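Local coordinates for protein dnab-like replicative helicase (Bacillus phage SPP1, PDB 3BH0) that probably couples ATP hydrolysis to 5'-3' unwinding of duplex DNA during phage replication, this chain being its C-terminal ATPase domain, at residues V99-L104 against K109-R114; E194-N199 against I206-R211; Q233-Q238 against D267-E272; S295-K300 against N304-E309. All coordinates share one frame; numbering follows the deposited sequence.

Contact 1. Residues V99-L104 against K109-R114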
loop_
_atom_site.group_PDB
_atom_site.type_symbol
_atom_site.label_atom_id
_atom_site.label_comp_id
_atom_site.label_asym_id
_atom_site.label_seq_id
_atom_site.Cartn_x
_atom_site.Cartn_y
_atom_site.Cartn_z
ATOM N N VAL A 99 -2.179 10.103 4.631
ATOM C CA VAL A 99 -2.467 8.674 4.539
ATOM C C VAL A 99 -3.593 8.249 5.487
ATOM O O VAL A 99 -3.497 8.430 6.693
ATOM C CB VAL A 99 -1.204 7.810 4.786
ATOM C CG1 VAL A 99 -1.514 6.331 4.529
ATOM C CG2 VAL A 99 -0.039 8.272 3.900
ATOM N N ASN A 100 -4.662 7.701 4.916
ATOM C CA ASN A 100 -5.751 7.113 5.669
ATOM C C ASN A 100 -5.603 5.599 5.610
ATOM O O ASN A 100 -5.803 4.982 4.565
ATOM C CB ASN A 100 -7.099 7.496 5.060
ATOM C CG ASN A 100 -7.638 8.834 5.559
ATOM O OD1 ASN A 100 -6.975 9.558 6.298
ATOM N ND2 ASN A 100 -8.865 9.156 5.149
ATOM N N LEU A 101 -5.239 5.003 6.735
ATOM C CA LEU A 101 -5.078 3.560 6.802
ATOM C C LEU A 101 -6.318 2.925 7.394
ATOM O O LEU A 101 -6.667 3.179 8.549
ATOM C CB LEU A 101 -3.834 3.182 7.599
ATOM C CG LEU A 101 -3.751 1.729 8.076
ATOM C CD1 LEU A 101 -3.714 0.689 6.926
ATOM C CD2 LEU A 101 -2.562 1.560 9.032
ATOM N N HIS A 102 -6.985 2.112 6.586
ATOM C CA HIS A 102 -8.152 1.392 7.032
ATOM C C HIS A 102 -7.724 -0.029 7.372
ATOM O O HIS A 102 -7.499 -0.865 6.490
ATOM C CB HIS A 102 -9.262 1.461 5.989
ATOM C CG HIS A 102 -9.851 2.829 5.847
ATOM N ND1 HIS A 102 -9.228 3.841 5.144
ATOM C CD2 HIS A 102 -10.990 3.365 6.345
ATOM C CE1 HIS A 102 -9.958 4.940 5.217
ATOM N NE2 HIS A 102 -11.035 4.676 5.935
ATOM N N SER A 103 -7.559 -0.269 8.673
ATOM C CA SER A 103 -6.996 -1.519 9.141
ATOM C C SER A 103 -8.048 -2.390 9.813
ATOM O O SER A 103 -8.467 -2.156 10.938
ATOM C CB SER A 103 -5.772 -1.267 10.021
ATOM O OG SER A 103 -6.089 -1.284 11.380
ATOM N N LEU A 104 -8.469 -3.398 9.067
ATOM C CA LEU A 104 -9.599 -4.218 9.407
ATOM C C LEU A 104 -9.126 -5.452 10.167
ATOM O O LEU A 104 -9.886 -6.098 10.891
ATOM C CB LEU A 104 -10.316 -4.594 8.116
ATOM C CG LEU A 104 -11.038 -3.401 7.487
ATOM C CD1 LEU A 104 -10.532 -3.162 6.079
ATOM C CD2 LEU A 104 -12.517 -3.710 7.458
ATOM N N LYS A 109 -3.399 0.619 17.868
ATOM C CA LYS A 109 -2.282 0.332 18.760
ATOM C C LYS A 109 -1.239 -0.545 18.063
ATOM O O LYS A 109 -0.049 -0.233 18.072
ATOM C CB LYS A 109 -2.768 -0.381 20.029
ATOM C CG LYS A 109 -3.475 0.490 21.064
ATOM C CD LYS A 109 -3.225 -0.073 22.463
ATOM C CE LYS A 109 -4.408 0.122 23.364
ATOM N NZ LYS A 109 -5.520 -0.773 22.988
ATOM N N GLU A 110 -1.710 -1.631 17.454
ATOM C CA GLU A 110 -0.872 -2.613 16.782
ATOM C C GLU A 110 -0.147 -2.061 15.556
ATOM O O GLU A 110 0.994 -2.397 15.323
ATOM C CB GLU A 110 -1.732 -3.799 16.385
ATOM C CG GLU A 110 -1.058 -5.128 16.559
ATOM C CD GLU A 110 -2.048 -6.295 16.511
ATOM O OE1 GLU A 110 -3.140 -6.202 17.129
ATOM O OE2 GLU A 110 -1.726 -7.317 15.866
ATOM N N ASN A 111 -0.830 -1.225 14.781
ATOM C CA ASN A 111 -0.240 -0.505 13.652
ATOM C C ASN A 111 0.815 0.476 14.113
ATOM O O ASN A 111 1.876 0.576 13.515
ATOM C CB ASN A 111 -1.328 0.247 12.849
ATOM C CG ASN A 111 -2.182 -0.685 11.989
ATOM O OD1 ASN A 111 -1.787 -1.066 10.895
ATOM N ND2 ASN A 111 -3.348 -1.062 12.493
ATOM N N ILE A 112 0.506 1.206 15.182
ATOM C CA ILE A 112 1.389 2.247 15.728
ATOM C C ILE A 112 2.706 1.675 16.261
ATOM O O ILE A 112 3.766 2.272 16.055
ATOM C CB ILE A 112 0.657 3.113 16.809
ATOM C CG1 ILE A 112 -0.386 4.006 16.142
ATOM C CG2 ILE A 112 1.640 3.990 17.577
ATOM C CD1 ILE A 112 -1.413 4.563 17.083
ATOM N N LYS A 113 2.645 0.520 16.925
ATOM C CA LYS A 113 3.873 -0.142 17.398
ATOM C C LYS A 113 4.780 -0.526 16.235
ATOM O O LYS A 113 5.982 -0.289 16.295
ATOM C CB LYS A 113 3.580 -1.339 18.307
ATOM C CG LYS A 113 3.222 -0.933 19.743
ATOM C CD LYS A 113 2.831 -2.143 20.589
ATOM C CE LYS A 113 2.645 -1.793 22.075
ATOM N NZ LYS A 113 1.254 -1.384 22.394
ATOM N N ARG A 114 4.200 -1.063 15.161
ATOM C CA ARG A 114 4.992 -1.361 13.964
ATOM C C ARG A 114 5.649 -0.107 13.378
ATOM O O ARG A 114 6.819 -0.129 12.982
ATOM C CB ARG A 114 4.148 -2.014 12.883
ATOM C CG ARG A 114 3.731 -3.413 13.139
ATOM C CD ARG A 114 2.883 -3.833 11.971
ATOM N NE ARG A 114 2.518 -5.236 12.031
ATOM C CZ ARG A 114 2.937 -6.163 11.172
ATOM N NH1 ARG A 114 3.750 -5.838 10.160
ATOM N NH2 ARG A 114 2.527 -7.424 11.331
#
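The carboxamide of Asn-111 has Leu-101 over one face and Ser-103 beside its nitrogen, lifted toward that same face. Methyl CD2 of Leu-101 stands above the oxygen end of the group, with CD2 to Asn-111 OD1 at 3.3 Å. Around at the other end, Asn-111 ND2 gives a weak, strongly bent hydrogen bond to Ser-103 OG (3.0 Å, N-H...O angle 126°). The bend fits the main duties of both groups: ND2 also donates to Gly-107 O, and Ser-103 OG is bonded to Met-106 O. Both of those carbonyls belong to the short turn joining strand 98-103 to helix 108-119 in this P-loop NTPase core, so the amide ties the helix back to the end of its own strand. With CG of Asn-111 set anti to its carbonyl carbon (chi1 -74°), the amide points from the helix toward the strand, where it meets Leu-101 coming from the opposite direction. Leu-101 also packs on Met-186 of the neighbouring strand and on Leu-86 of helix 81-93, while Asn-111 touches Ile-156 of strand 154-157.

Contact 2. Residues E194-N199 against I206-R211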
loop_
_atom_site.group_PDB
_atom_site.type_symbol
_atom_site.label_atom_id
_atom_site.label_comp_id
_atom_site.label_asym_id
_atom_site.label_seq_id
_atom_site.Cartn_x
_atom_site.Cartn_y
_atom_site.Cartn_z
ATOM N N GLU A 194 -16.743 -5.178 4.021
ATOM C CA GLU A 194 -18.162 -5.551 3.991
ATOM C C GLU A 194 -18.700 -5.357 2.582
ATOM O O GLU A 194 -18.663 -4.255 2.069
ATOM C CB GLU A 194 -18.958 -4.694 4.966
ATOM C CG GLU A 194 -18.558 -4.889 6.403
ATOM C CD GLU A 194 -19.562 -4.268 7.369
ATOM O OE1 GLU A 194 -20.232 -3.258 7.001
ATOM O OE2 GLU A 194 -19.670 -4.794 8.504
ATOM N N PRO A 195 -19.174 -6.436 1.938
ATOM C CA PRO A 195 -19.745 -6.262 0.600
ATOM C C PRO A 195 -21.114 -5.567 0.632
ATOM O O PRO A 195 -21.826 -5.659 1.638
ATOM C CB PRO A 195 -19.870 -7.696 0.091
ATOM C CG PRO A 195 -20.022 -8.522 1.312
ATOM C CD PRO A 195 -19.202 -7.847 2.371
ATOM N N ALA A 196 -21.471 -4.882 -0.461
ATOM C CA ALA A 196 -22.700 -4.070 -0.488
ATOM C C ALA A 196 -23.936 -4.950 -0.396
ATOM O O ALA A 196 -24.884 -4.617 0.303
ATOM C CB ALA A 196 -22.752 -3.174 -1.715
ATOM N N LYS A 197 -23.903 -6.091 -1.070
ATOM C CA LYS A 197 -25.006 -7.027 -1.025
ATOM C C LYS A 197 -24.595 -8.321 -0.323
ATOM O O LYS A 197 -23.892 -9.155 -0.894
ATOM C CB LYS A 197 -25.528 -7.313 -2.433
ATOM C CG LYS A 197 -25.876 -6.065 -3.220
ATOM C CD LYS A 197 -26.898 -6.356 -4.291
ATOM C CE LYS A 197 -27.277 -5.058 -5.013
ATOM N NZ LYS A 197 -28.004 -5.317 -6.298
ATOM N N ALA A 198 -25.060 -8.469 0.918
ATOM C CA ALA A 198 -24.751 -9.614 1.784
ATOM C C ALA A 198 -25.062 -10.976 1.165
ATOM O O ALA A 198 -24.340 -11.959 1.398
ATOM C CB ALA A 198 -25.485 -9.473 3.121
ATOM N N ASN A 199 -26.131 -11.044 0.378
ATOM C CA ASN A 199 -26.556 -12.325 -0.164
ATOM C C ASN A 199 -25.979 -12.692 -1.527
ATOM O O ASN A 199 -26.239 -13.795 -2.036
ATOM C CB ASN A 199 -28.079 -12.444 -0.158
ATOM C CG ASN A 199 -28.602 -12.993 1.152
ATOM O OD1 ASN A 199 -29.684 -12.610 1.611
ATOM N ND2 ASN A 199 -27.828 -13.892 1.774
ATOM N N ILE A 206 -16.761 -9.415 -4.264
ATOM C CA ILE A 206 -15.410 -8.888 -4.500
ATOM C C ILE A 206 -15.361 -8.011 -5.760
ATOM O O ILE A 206 -14.680 -6.997 -5.780
ATOM C CB ILE A 206 -14.331 -9.996 -4.581
ATOM C CG1 ILE A 206 -14.325 -10.873 -3.327
ATOM C CG2 ILE A 206 -12.961 -9.391 -4.895
ATOM C CD1 ILE A 206 -13.835 -10.210 -2.056
ATOM N N SER A 207 -16.099 -8.403 -6.796
ATOM C CA SER A 207 -16.242 -7.595 -8.004
ATOM C C SER A 207 -16.787 -6.205 -7.678
ATOM O O SER A 207 -16.197 -5.194 -8.091
ATOM C CB SER A 207 -17.152 -8.307 -9.005
ATOM O OG SER A 207 -16.478 -9.405 -9.606
ATOM N N GLN A 208 -17.890 -6.161 -6.920
ATOM C CA GLN A 208 -18.498 -4.890 -6.473
ATOM C C GLN A 208 -17.528 -4.072 -5.643
ATOM O O GLN A 208 -17.313 -2.896 -5.930
ATOM C CB GLN A 208 -19.785 -5.118 -5.678
ATOM C CG GLN A 208 -20.194 -3.912 -4.791
ATOM C CD GLN A 208 -19.601 -3.985 -3.376
ATOM O OE1 GLN A 208 -19.628 -5.034 -2.736
ATOM N NE2 GLN A 208 -19.073 -2.870 -2.891
ATOM N N ILE A 209 -16.922 -4.687 -4.628
ATOM C CA ILE A 209 -15.905 -3.987 -3.833
ATOM C C ILE A 209 -14.835 -3.357 -4.729
ATOM O O ILE A 209 -14.454 -2.209 -4.531
ATOM C CB ILE A 209 -15.249 -4.891 -2.772
ATOM C CG1 ILE A 209 -16.269 -5.310 -1.705
ATOM C CG2 ILE A 209 -14.050 -4.158 -2.129
ATOM C CD1 ILE A 209 -15.827 -6.497 -0.845
ATOM N N SER A 210 -14.380 -4.104 -5.727
ATOM C CA SER A 210 -13.329 -3.638 -6.647
ATOM C C SER A 210 -13.763 -2.433 -7.506
ATOM O O SER A 210 -13.069 -1.415 -7.556
ATOM C CB SER A 210 -12.834 -4.813 -7.517
ATOM O OG SER A 210 -12.198 -4.366 -8.712
ATOM N N ARG A 211 -14.916 -2.553 -8.170
ATOM C CA ARG A 211 -15.471 -1.454 -8.976
ATOM C C ARG A 211 -15.623 -0.192 -8.155
ATOM O O ARG A 211 -15.207 0.893 -8.591
ATOM C CB ARG A 211 -16.829 -1.827 -9.589
ATOM C CG ARG A 211 -16.738 -2.758 -10.767
ATOM C CD ARG A 211 -18.095 -2.943 -11.427
ATOM N NE ARG A 211 -19.090 -3.488 -10.502
ATOM C CZ ARG A 211 -19.342 -4.783 -10.377
ATOM N NH1 ARG A 211 -18.665 -5.644 -11.119
ATOM N NH2 ARG A 211 -20.272 -5.223 -9.519
HETATM O O HOH W 1 -21.713 -7.033 -2.875
#
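Part of a beta-alpha-beta crossover is closed here: the loop that leaves strand 183-188 lies back against the early turns of helix 202-220, and Pro-195 and Ala-196 meet Gln-208 and Ile-209. Gln-208 does most of the work. With its CG anti to the backbone N (chi1 160°) and a kink at the next bond, the side chain brings its amide up flat beneath Ala-196. Methyl CB of Ala-196 sits almost directly over the amide carbon, 3.7 Å from Gln-208 CD. From the same face the backbone N of Ala-196 comes down on Gln-208 OE1 at 2.9 Å. The N-H points nearly straight at the oxygen (174°), yet the donor stands well above the carbonyl plane, 60° out of it, and uses no lone pair. Water 1 is the second grip on that oxygen: it donates to Gln-208 OE1 (2.9 Å) and accepts from the backbone N of Lys-197 (3.0 Å), bridging the next peptide of the loop to the same side chain. The other end of the amide is held too, since NE2 donates to Asp-212 one helical turn on. Below the polar part, Ile-209 CD1 rests against Pro-195 CB at 4.3 Å and also meets Leu-193. Helix 202-220 then leads into strand 223-228, beside and parallel to strand 183-188, the strand-helix-strand connection from which RecA-like ATPase cores are built.

Contact 3. Residues Q233-Q238 against D267-E272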
loop_
_atom_site.group_PDB
_atom_site.type_symbol
_atom_site.label_atom_id
_atom_site.label_comp_id
_atom_site.label_asym_id
_atom_site.label_seq_id
_atom_site.Cartn_x
_atom_site.Cartn_y
_atom_site.Cartn_z
ATOM N N GLN A 233 -2.944 -21.791 -4.091
ATOM C CA GLN A 233 -2.525 -22.567 -5.234
ATOM C C GLN A 233 -1.206 -22.072 -5.790
ATOM O O GLN A 233 -0.532 -22.786 -6.537
ATOM C CB GLN A 233 -3.598 -22.496 -6.310
ATOM C CG GLN A 233 -3.835 -23.828 -6.988
ATOM C CD GLN A 233 -4.908 -23.771 -8.067
ATOM O OE1 GLN A 233 -5.162 -22.714 -8.677
ATOM N NE2 GLN A 233 -5.541 -24.919 -8.319
ATOM N N VAL A 234 -0.844 -20.845 -5.430
ATOM C CA VAL A 234 0.469 -20.290 -5.753
ATOM C C VAL A 234 1.552 -21.263 -5.289
ATOM O O VAL A 234 2.559 -21.464 -5.967
ATOM C CB VAL A 234 0.679 -18.897 -5.074
ATOM C CG1 VAL A 234 2.104 -18.398 -5.248
ATOM C CG2 VAL A 234 -0.310 -17.881 -5.617
ATOM N N GLU A 235 1.299 -21.888 -4.144
ATOM C CA GLU A 235 2.308 -22.652 -3.433
ATOM C C GLU A 235 2.429 -24.106 -3.883
ATOM O O GLU A 235 3.471 -24.740 -3.664
ATOM C CB GLU A 235 2.122 -22.503 -1.913
ATOM C CG GLU A 235 2.309 -21.036 -1.465
ATOM C CD GLU A 235 2.315 -20.825 0.043
ATOM O OE1 GLU A 235 2.174 -21.816 0.795
ATOM O OE2 GLU A 235 2.481 -19.657 0.472
ATOM N N GLN A 236 1.385 -24.627 -4.535
ATOM C CA GLN A 236 1.497 -25.924 -5.218
ATOM C C GLN A 236 1.874 -25.762 -6.693
ATOM O O GLN A 236 1.345 -26.445 -7.578
ATOM C CB GLN A 236 0.252 -26.806 -5.028
ATOM C CG GLN A 236 0.457 -28.312 -5.388
ATOM C CD GLN A 236 1.796 -28.915 -4.879
ATOM O OE1 GLN A 236 1.824 -29.617 -3.863
ATOM N NE2 GLN A 236 2.895 -28.646 -5.598
ATOM N N ARG A 237 2.800 -24.834 -6.923
ATOM C CA ARG A 237 3.483 -24.639 -8.196
ATOM C C ARG A 237 4.965 -24.805 -7.906
ATOM O O ARG A 237 5.382 -24.645 -6.753
ATOM C CB ARG A 237 3.252 -23.215 -8.728
ATOM C CG ARG A 237 2.072 -23.065 -9.656
ATOM C CD ARG A 237 2.103 -21.733 -10.405
ATOM N NE ARG A 237 1.576 -20.616 -9.612
ATOM C CZ ARG A 237 2.175 -19.437 -9.494
ATOM N NH1 ARG A 237 3.322 -19.197 -10.122
ATOM N NH2 ARG A 237 1.626 -18.490 -8.759
ATOM N N GLN A 238 5.754 -25.114 -8.940
ATOM C CA GLN A 238 7.211 -25.151 -8.821
ATOM C C GLN A 238 7.726 -23.738 -8.539
ATOM O O GLN A 238 8.270 -23.468 -7.463
ATOM C CB GLN A 238 7.864 -25.726 -10.092
ATOM C CG GLN A 238 7.691 -27.247 -10.271
ATOM C CD GLN A 238 8.072 -27.746 -11.677
ATOM O OE1 GLN A 238 8.829 -27.091 -12.409
ATOM N NE2 GLN A 238 7.539 -28.913 -12.052
ATOM N N ASP A 267 13.375 -16.586 -0.089
ATOM C CA ASP A 267 13.959 -17.380 0.998
ATOM C C ASP A 267 12.932 -17.936 1.991
ATOM O O ASP A 267 13.285 -18.729 2.872
ATOM C CB ASP A 267 15.143 -16.652 1.696
ATOM C CG ASP A 267 14.724 -15.383 2.435
ATOM O OD1 ASP A 267 13.509 -15.118 2.555
ATOM O OD2 ASP A 267 15.618 -14.649 2.905
ATOM N N TYR A 268 11.670 -17.534 1.829
ATOM C CA TYR A 268 10.561 -18.216 2.483
ATOM C C TYR A 268 10.375 -19.600 1.875
ATOM O O TYR A 268 10.092 -20.551 2.583
ATOM C CB TYR A 268 9.252 -17.425 2.376
ATOM C CG TYR A 268 8.093 -18.082 3.101
ATOM C CD1 TYR A 268 7.949 -17.942 4.487
ATOM C CD2 TYR A 268 7.153 -18.849 2.415
ATOM C CE1 TYR A 268 6.907 -18.545 5.175
ATOM C CE2 TYR A 268 6.091 -19.459 3.092
ATOM C CZ TYR A 268 5.973 -19.298 4.476
ATOM O OH TYR A 268 4.929 -19.889 5.181
ATOM N N TYR A 269 10.547 -19.698 0.561
ATOM C CA TYR A 269 10.259 -20.920 -0.184
ATOM C C TYR A 269 11.456 -21.873 -0.343
ATOM O O TYR A 269 11.320 -23.086 -0.143
ATOM C CB TYR A 269 9.654 -20.584 -1.551
ATOM C CG TYR A 269 8.252 -20.039 -1.457
ATOM C CD1 TYR A 269 7.218 -20.804 -0.895
ATOM C CD2 TYR A 269 7.953 -18.763 -1.907
ATOM C CE1 TYR A 269 5.929 -20.305 -0.786
ATOM C CE2 TYR A 269 6.667 -18.261 -1.804
ATOM C CZ TYR A 269 5.663 -19.037 -1.244
ATOM O OH TYR A 269 4.391 -18.543 -1.150
ATOM N N ASP A 270 12.612 -21.334 -0.723
ATOM C CA ASP A 270 13.818 -22.132 -0.827
ATOM C C ASP A 270 14.822 -21.590 0.175
ATOM O O ASP A 270 15.230 -20.434 0.085
ATOM C CB ASP A 270 14.368 -22.094 -2.258
ATOM C CG ASP A 270 15.868 -22.404 -2.330
ATOM O OD1 ASP A 270 16.414 -23.083 -1.428
ATOM O OD2 ASP A 270 16.502 -21.952 -3.300
ATOM N N LYS A 271 15.224 -22.434 1.120
ATOM C CA LYS A 271 15.990 -21.975 2.289
ATOM C C LYS A 271 17.476 -21.678 2.026
ATOM O O LYS A 271 18.153 -21.076 2.861
ATOM C CB LYS A 271 15.805 -22.942 3.468
ATOM C CG LYS A 271 14.334 -23.304 3.749
ATOM C CD LYS A 271 13.563 -22.155 4.436
ATOM C CE LYS A 271 12.059 -22.450 4.526
ATOM N NZ LYS A 271 11.326 -21.394 5.312
ATOM N N GLU A 272 17.971 -22.089 0.861
ATOM C CA GLU A 272 19.299 -21.663 0.402
ATOM C C GLU A 272 19.193 -20.912 -0.916
ATOM O O GLU A 272 19.912 -21.198 -1.883
ATOM C CB GLU A 272 20.275 -22.834 0.279
ATOM C CG GLU A 272 20.510 -23.578 1.584
ATOM C CD GLU A 272 19.562 -24.764 1.743
ATOM O OE1 GLU A 272 19.314 -25.458 0.730
ATOM O OE2 GLU A 272 19.071 -25.009 2.873
#
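Glu-235 is the residue that reaches across to Tyr-269, and the chain arrives at it through a short 3-10 turn. Gln-233 lies within that turn; its carbonyl O receives a weak bond from Gln-236 N (3.3 Å). Val-234 follows, its side chain against Asp-246 and its carbonyl O above one face of the Arg-237 guanidinium. Then comes Glu-235, whose first torsion (chi1 -63°) turns CG away from the carbonyl carbon; stretched out from there, the chain carries the carboxylate over to the phenol. Tyr-269 OH donates to Glu-235 OE2 at 2.7 Å. The carboxylate lies at the edge of the Tyr-269 ring with the two planes 80° apart, and the hydroxyl meets OE2 from above the carboxylate plane. CG of Glu-235 also comes close, 3.3 Å from Tyr-269 OH.

The same OE2 forms a salt bridge with NE of Arg-76, in what looks like the Walker A loop of this P-loop domain, and the ring of Tyr-269 touches Met-79 there. OE2 is thus gripped by both the arginine and the phenol. The contact brings the loop after strand 223-228 and the short helix 266-269 together beside the probable nucleotide-binding loop.

Tyr-268 lays CD2 over one face of the Tyr-269 ring, 3.7 Å above its plane, and its CE2 approaches Glu-235 OE2 obliquely at 4.5 Å. Further along the first segment, Arg-237 pairs with Asp-246, and Lys-240 NZ donates to the carbonyl O atoms of Arg-237 and Gln-238; Lys-240 also packs on Tyr-269.

Contact 4. Residues S295-K300 against N304-E309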
loop_
_atom_site.group_PDB
_atom_site.type_symbol
_atom_site.label_atom_id
_atom_site.label_comp_id
_atom_site.label_asym_id
_atom_site.label_seq_id
_atom_site.Cartn_x
_atom_site.Cartn_y
_atom_site.Cartn_z
ATOM N N SER A 295 13.578 -5.327 -6.894
ATOM C CA SER A 295 14.048 -6.024 -5.708
ATOM C C SER A 295 14.370 -5.041 -4.601
ATOM O O SER A 295 14.849 -3.939 -4.857
ATOM C CB SER A 295 15.273 -6.874 -6.039
ATOM O OG SER A 295 14.990 -7.769 -7.102
ATOM N N LEU A 296 14.087 -5.441 -3.372
ATOM C CA LEU A 296 14.411 -4.642 -2.202
ATOM C C LEU A 296 15.005 -5.532 -1.122
ATOM O O LEU A 296 14.651 -6.696 -1.012
ATOM C CB LEU A 296 13.155 -3.970 -1.635
ATOM C CG LEU A 296 12.310 -2.999 -2.453
ATOM C CD1 LEU A 296 11.075 -2.661 -1.639
ATOM C CD2 LEU A 296 13.101 -1.741 -2.775
ATOM N N ALA A 297 15.900 -4.960 -0.323
ATOM C CA ALA A 297 16.464 -5.628 0.838
ATOM C C ALA A 297 15.478 -5.462 1.976
ATOM O O ALA A 297 15.107 -4.349 2.324
ATOM C CB ALA A 297 17.825 -5.028 1.210
ATOM N N PHE A 298 15.054 -6.579 2.551
ATOM C CA PHE A 298 14.057 -6.565 3.590
ATOM C C PHE A 298 14.750 -6.768 4.921
ATOM O O PHE A 298 15.436 -7.774 5.114
ATOM C CB PHE A 298 13.039 -7.673 3.322
ATOM C CG PHE A 298 12.032 -7.856 4.411
ATOM C CD1 PHE A 298 11.320 -6.768 4.921
ATOM C CD2 PHE A 298 11.755 -9.127 4.903
ATOM C CE1 PHE A 298 10.366 -6.943 5.915
ATOM C CE2 PHE A 298 10.791 -9.313 5.902
ATOM C CZ PHE A 298 10.096 -8.221 6.406
ATOM N N ILE A 299 14.592 -5.807 5.824
ATOM C CA ILE A 299 15.148 -5.932 7.169
ATOM C C ILE A 299 14.024 -6.437 8.057
ATOM O O ILE A 299 13.253 -5.656 8.630
ATOM C CB ILE A 299 15.778 -4.602 7.723
ATOM C CG1 ILE A 299 16.737 -3.950 6.714
ATOM C CG2 ILE A 299 16.458 -4.833 9.086
ATOM C CD1 ILE A 299 17.743 -4.888 6.030
ATOM N N LYS A 300 13.952 -7.765 8.130
ATOM C CA LYS A 300 12.921 -8.503 8.848
ATOM C C LYS A 300 12.633 -7.913 10.223
ATOM O O LYS A 300 11.541 -7.387 10.468
ATOM C CB LYS A 300 13.330 -9.978 8.965
ATOM C CG LYS A 300 13.249 -10.733 7.648
ATOM C CD LYS A 300 14.212 -11.935 7.543
ATOM C CE LYS A 300 13.822 -12.874 6.365
ATOM N NZ LYS A 300 13.951 -12.271 4.991
ATOM N N ASN A 304 11.520 -3.121 7.826
ATOM C CA ASN A 304 12.022 -2.079 6.949
ATOM C C ASN A 304 12.515 -2.617 5.614
ATOM O O ASN A 304 12.854 -3.790 5.495
ATOM C CB ASN A 304 13.145 -1.320 7.631
ATOM C CG ASN A 304 13.174 0.126 7.239
ATOM O OD1 ASN A 304 12.891 0.479 6.094
ATOM N ND2 ASN A 304 13.514 0.985 8.196
ATOM N N PHE A 305 12.538 -1.740 4.614
ATOM C CA PHE A 305 12.947 -2.094 3.264
ATOM C C PHE A 305 13.985 -1.095 2.762
ATOM O O PHE A 305 13.854 0.130 2.968
ATOM C CB PHE A 305 11.750 -2.115 2.323
ATOM C CG PHE A 305 10.720 -3.149 2.672
ATOM C CD1 PHE A 305 10.617 -4.316 1.926
ATOM C CD2 PHE A 305 9.844 -2.954 3.742
ATOM C CE1 PHE A 305 9.656 -5.278 2.247
ATOM C CE2 PHE A 305 8.906 -3.902 4.064
ATOM C CZ PHE A 305 8.801 -5.061 3.316
ATOM N N VAL A 306 15.013 -1.632 2.112
ATOM C CA VAL A 306 16.128 -0.846 1.627
ATOM C C VAL A 306 16.141 -0.900 0.117
ATOM O O VAL A 306 16.155 -1.978 -0.479
ATOM C CB VAL A 306 17.463 -1.373 2.176
ATOM C CG1 VAL A 306 18.637 -0.506 1.704
ATOM C CG2 VAL A 306 17.411 -1.432 3.687
ATOM N N ASN A 307 16.119 0.284 -0.487
ATOM C CA ASN A 307 16.289 0.441 -1.920
ATOM C C ASN A 307 17.596 -0.136 -2.400
ATOM O O ASN A 307 18.634 0.033 -1.770
ATOM C CB ASN A 307 16.222 1.915 -2.289
ATOM C CG ASN A 307 14.815 2.428 -2.319
ATOM O OD1 ASN A 307 14.017 2.034 -3.179
ATOM N ND2 ASN A 307 14.486 3.299 -1.375
ATOM N N LEU A 308 17.517 -0.854 -3.508
ATOM C CA LEU A 308 18.681 -1.328 -4.222
ATOM C C LEU A 308 18.955 -0.386 -5.416
ATOM O O LEU A 308 18.049 0.341 -5.861
ATOM C CB LEU A 308 18.437 -2.772 -4.675
ATOM C CG LEU A 308 18.976 -3.905 -3.787
ATOM C CD1 LEU A 308 18.591 -3.781 -2.323
ATOM C CD2 LEU A 308 18.576 -5.270 -4.323
ATOM N N GLU A 309 20.192 -0.399 -5.922
ATOM C CA GLU A 309 20.627 0.497 -7.016
ATOM C C GLU A 309 19.820 0.370 -8.311
ATOM O O GLU A 309 19.652 -0.724 -8.852
ATOM C CB GLU A 309 22.116 0.305 -7.308
ATOM C CG GLU A 309 23.050 1.107 -6.393
ATOM C CD GLU A 309 24.519 0.717 -6.559
ATOM O OE1 GLU A 309 24.823 -0.500 -6.551
ATOM O OE2 GLU A 309 25.378 1.628 -6.689
#
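Phe-305 faces Phe-298 across a beta hairpin made of strands 292-299 and 304-307, the latter an outermost strand of the sheet in this chain. The side chain starts from CB, which lies 4.0 Å from Ala-297 O and close to Leu-296 CD1. Beyond CG, ring atom CD1 meets Leu-296 CD1 at 4.0 Å. Further out, CE1 comes within 3.5 Å of Phe-298 CD1, and the tip CZ within 3.4 Å of that same atom, which stands over one face of the Phe-305 ring near its rim. The two rings are tilted by 34°, an oblique pair. Beyond the hairpin, Phe-305 packs on Phe-55 and on Ala-83 and Lys-87 of helix 81-93.

The backbone ladder sets Phe-298 opposite Phe-305, a non-hydrogen-bonded pair. Ala-297 and Val-306 form a hydrogen-bonded pair with both bonds in the carbonyl planes, Ala-297 N to Val-306 O at 3.0 Å. Ile-299 and Asn-304 make the next hydrogen-bonded pair, its donors tilted from those planes, while Asn-304 OD1 turns back to its neighbour Phe-305 N and also receives Lys-87. The face opposite the phenylalanines carries Ala-297, whose CB touches Val-306 CB and, at 3.8 Å, Leu-308 CD1.

How the contacts relate
Along the chain the four contacts come strictly in series, all within the DnaB-type ATPase domain. Contacts 1 and 4 reach the same mixed sheet: strand 98-103 lies in its parallel part, the hairpin of contact 4 at its antiparallel edge, and their centres are about 21 Å apart. Contact 2 packs a loop on helix 202-220, which links strands 183-188 and 223-228; its centre is about 35 Å from that of contact 4. Contacts 3 and 4 are joined by a long, weak ion pair between Asp-267 OD2 and Lys-300 NZ (3.6 Å). Both border the probable Walker A region, and contact 1 comes near without touching, so three contacts surround the probable nucleotide-binding loop while contact 2 is structural packing.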